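Immunoreactive 84kD antigen PG93 (Porphyromonas gingivalis, PDB 5M11) serves as an essential bacterial surface component of the type-IX secretion system and binds zinc and calcium ions. Local coordinates at residues M275-I283 with L290-G298. Residues are numbered along the deposited sequence; the frame is centred on the assembly and turned at random.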
loop_
_atom_site.group_PDB
_atom_site.type_symbol
_atom_site.label_atom_id
_atom_site.label_comp_id
_atom_site.label_asym_id
_atom_site.label_seq_id
_atom_site.Cartn_x
_atom_site.Cartn_y
_atom_site.Cartn_z
ATOM N N MET A 275 -28.170 15.325 -0.404
ATOM C CA MET A 275 -29.390 14.569 -0.090
ATOM C C MET A 275 -30.596 15.285 -0.630
ATOM O O MET A 275 -30.556 16.505 -0.768
ATOM C CB MET A 275 -29.524 14.324 1.419
ATOM C CG MET A 275 -28.517 13.322 1.918
ATOM S SD MET A 275 -28.588 12.901 3.670
ATOM C CE MET A 275 -30.256 12.207 3.794
ATOM N N ASN A 276 -31.669 14.529 -0.939
ATOM C CA ASN A 276 -32.906 15.014 -1.556
ATOM C C ASN A 276 -33.327 16.388 -1.030
ATOM O O ASN A 276 -33.526 17.308 -1.838
ATOM C CB ASN A 276 -34.054 13.998 -1.400
ATOM C CG ASN A 276 -35.391 14.387 -2.016
ATOM O OD1 ASN A 276 -35.489 14.898 -3.143
ATOM N ND2 ASN A 276 -36.467 14.095 -1.304
ATOM N N GLU A 277 -33.389 16.554 0.296
ATOM C CA GLU A 277 -33.839 17.811 0.881
ATOM C C GLU A 277 -32.670 18.648 1.485
ATOM O O GLU A 277 -32.876 19.377 2.459
ATOM C CB GLU A 277 -34.939 17.511 1.918
ATOM C CG GLU A 277 -36.291 17.238 1.264
ATOM C CD GLU A 277 -37.445 16.774 2.141
ATOM O OE1 GLU A 277 -37.492 17.149 3.336
ATOM O OE2 GLU A 277 -38.335 16.071 1.607
ATOM N N SER A 278 -31.477 18.615 0.857
ATOM C CA SER A 278 -30.336 19.375 1.368
ATOM C C SER A 278 -30.122 20.691 0.624
ATOM O O SER A 278 -30.369 20.765 -0.562
ATOM C CB SER A 278 -29.068 18.536 1.313
ATOM O OG SER A 278 -28.791 17.976 2.588
ATOM N N ASN A 279 -29.645 21.727 1.312
ATOM C CA ASN A 279 -29.403 23.025 0.667
ATOM C C ASN A 279 -27.906 23.341 0.591
ATOM O O ASN A 279 -27.527 24.451 0.212
ATOM C CB ASN A 279 -30.171 24.140 1.379
ATOM C CG ASN A 279 -31.654 24.135 1.080
ATOM O OD1 ASN A 279 -32.089 24.024 -0.081
ATOM N ND2 ASN A 279 -32.460 24.282 2.132
ATOM N N THR A 280 -27.067 22.328 0.888
ATOM C CA THR A 280 -25.614 22.393 0.845
ATOM C C THR A 280 -25.046 21.092 0.250
ATOM O O THR A 280 -25.449 19.991 0.637
ATOM C CB THR A 280 -25.041 22.720 2.236
ATOM O OG1 THR A 280 -23.625 22.831 2.122
ATOM C CG2 THR A 280 -25.423 21.681 3.322
ATOM N N ALA A 281 -24.113 21.226 -0.690
ATOM C CA ALA A 281 -23.473 20.090 -1.358
ATOM C C ALA A 281 -22.016 19.941 -0.951
ATOM O O ALA A 281 -21.306 20.926 -0.775
ATOM C CB ALA A 281 -23.564 20.256 -2.858
ATOM N N TYR A 282 -21.566 18.703 -0.819
ATOM C CA TYR A 282 -20.196 18.421 -0.433
ATOM C C TYR A 282 -19.410 18.021 -1.693
ATOM O O TYR A 282 -19.791 17.106 -2.422
ATOM C CB TYR A 282 -20.189 17.386 0.695
ATOM C CG TYR A 282 -20.866 17.929 1.943
ATOM C CD1 TYR A 282 -20.176 18.749 2.839
ATOM C CD2 TYR A 282 -22.213 17.673 2.200
ATOM C CE1 TYR A 282 -20.799 19.267 3.974
ATOM C CE2 TYR A 282 -22.846 18.192 3.331
ATOM C CZ TYR A 282 -22.138 18.997 4.206
ATOM O OH TYR A 282 -22.777 19.538 5.294
ATOM N N ILE A 283 -18.376 18.804 -1.987
ATOM C CA ILE A 283 -17.522 18.764 -3.178
ATOM C C ILE A 283 -16.193 18.034 -2.884
ATOM O O ILE A 283 -15.635 18.189 -1.798
ATOM C CB ILE A 283 -17.259 20.262 -3.634
ATOM C CG1 ILE A 283 -18.559 21.129 -3.716
ATOM C CG2 ILE A 283 -16.454 20.393 -4.928
ATOM C CD1 ILE A 283 -19.801 20.504 -4.479
ATOM N N LEU A 290 -11.867 18.037 0.479
ATOM C CA LEU A 290 -13.295 18.319 0.564
ATOM C C LEU A 290 -13.567 19.799 0.725
ATOM O O LEU A 290 -12.663 20.575 1.077
ATOM C CB LEU A 290 -13.937 17.547 1.721
ATOM C CG LEU A 290 -14.214 16.074 1.482
ATOM C CD1 LEU A 290 -14.104 15.315 2.771
ATOM C CD2 LEU A 290 -15.589 15.859 0.850
ATOM N N ALA A 291 -14.834 20.185 0.467
ATOM C CA ALA A 291 -15.389 21.541 0.593
ATOM C C ALA A 291 -16.891 21.461 0.526
ATOM O O ALA A 291 -17.409 20.579 -0.148
ATOM C CB ALA A 291 -14.861 22.458 -0.505
ATOM N N SER A 292 -17.591 22.355 1.233
ATOM C CA SER A 292 -19.051 22.433 1.231
ATOM C C SER A 292 -19.512 23.654 0.422
ATOM O O SER A 292 -18.824 24.672 0.432
ATOM C CB SER A 292 -19.583 22.498 2.654
ATOM O OG SER A 292 -19.013 23.599 3.334
ATOM N N LEU A 293 -20.667 23.564 -0.268
ATOM C CA LEU A 293 -21.185 24.660 -1.072
ATOM C C LEU A 293 -22.672 24.844 -0.863
ATOM O O LEU A 293 -23.431 23.917 -1.110
ATOM C CB LEU A 293 -20.896 24.387 -2.564
ATOM C CG LEU A 293 -21.485 25.365 -3.608
ATOM C CD1 LEU A 293 -20.623 26.626 -3.754
ATOM C CD2 LEU A 293 -21.612 24.689 -4.936
ATOM N N LEU A 294 -23.092 26.060 -0.467
ATOM C CA LEU A 294 -24.504 26.426 -0.320
ATOM C C LEU A 294 -25.059 26.570 -1.734
ATOM O O LEU A 294 -24.489 27.312 -2.542
ATOM C CB LEU A 294 -24.652 27.724 0.505
ATOM C CG LEU A 294 -26.076 28.208 0.830
ATOM C CD1 LEU A 294 -26.695 27.412 1.957
ATOM C CD2 LEU A 294 -26.069 29.646 1.208
ATOM N N LEU A 295 -26.116 25.821 -2.065
ATOM C CA LEU A 295 -26.648 25.813 -3.431
ATOM C C LEU A 295 -27.512 27.065 -3.735
ATOM O O LEU A 295 -28.712 26.947 -4.005
ATOM C CB LEU A 295 -27.404 24.502 -3.701
ATOM C CG LEU A 295 -26.562 23.228 -3.589
ATOM C CD1 LEU A 295 -27.413 22.029 -3.238
ATOM C CD2 LEU A 295 -25.742 22.993 -4.827
ATOM N N ALA A 296 -26.851 28.254 -3.740
ATOM C CA ALA A 296 -27.407 29.591 -3.985
ATOM C C ALA A 296 -26.465 30.394 -4.888
ATOM O O ALA A 296 -25.259 30.373 -4.667
ATOM C CB ALA A 296 -27.612 30.308 -2.661
ATOM N N GLU A 297 -27.015 31.099 -5.898
ATOM C CA GLU A 297 -26.323 31.879 -6.947
ATOM C C GLU A 297 -25.006 32.553 -6.506
ATOM O O GLU A 297 -24.007 32.479 -7.227
ATOM C CB GLU A 297 -27.256 32.955 -7.541
ATOM C CG GLU A 297 -27.072 33.228 -9.030
ATOM C CD GLU A 297 -27.815 32.307 -9.986
ATOM O OE1 GLU A 297 -29.060 32.199 -9.876
ATOM O OE2 GLU A 297 -27.153 31.725 -10.878
ATOM N N GLY A 298 -25.015 33.200 -5.355
ATOM C CA GLY A 298 -23.834 33.911 -4.890
ATOM C C GLY A 298 -23.083 33.223 -3.779
ATOM O O GLY A 298 -22.693 33.874 -2.801
#
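The ring of Tyr282 meets Ser292 obliquely: its CE1 atom lies 3.7 Å from Ser292 CB. The Tyr282 side chain also touches Glu27 and Lys45. With CG anti to the carbonyl carbon (chi1 -64°), the ring lies where its CD1 and CE1 side meets Ser292 CB. Ser292 OG is taken up by the backbone oxygen of Glu302 in the next strand. Thr280 and Leu294 share this face of the sheet with Tyr282 and Ser292. A chi1 of -177° turns Thr280 OG1 away from its own N and towards the partner strand, where it makes a weak hydrogen bond to Leu293 O. Leu293 O also accepts a nearly straight bond from Ala281 N at 2.8 Å. Two donors therefore share this one carbonyl.

The other face is apolar. Ile283 CG1 packs at a slant against Leu293 CB, 4.2 Å away. Leu295, just after strand 290-294, brings its CD2 to 4.0 Å from Ala281 CB. Phe245 contacts both Leu295 and Ala281, and Phe264 touches Leu293, so this face packs on strands 244-247 and 260-264.

The backbones run antiparallel. Ala281 pairs with Leu293 and Ile283 with Ala291, both as hydrogen-bonded pairs. Ile283 N donates to Ala291 O at 2.7 Å; the return bond from Ala291 N to Ile283 O is weak. Past the strand ends, Leu295 N still reaches Asn279 O at 3.0 Å, from above the carbonyl plane. Leu295 is the centre of an inverse gamma turn.

Strands 280-284 and 290-294 form a beta hairpin. They are the two inner strands of a four-stranded antiparallel sheet with up-and-down order, the arrangement of a beta-propeller blade.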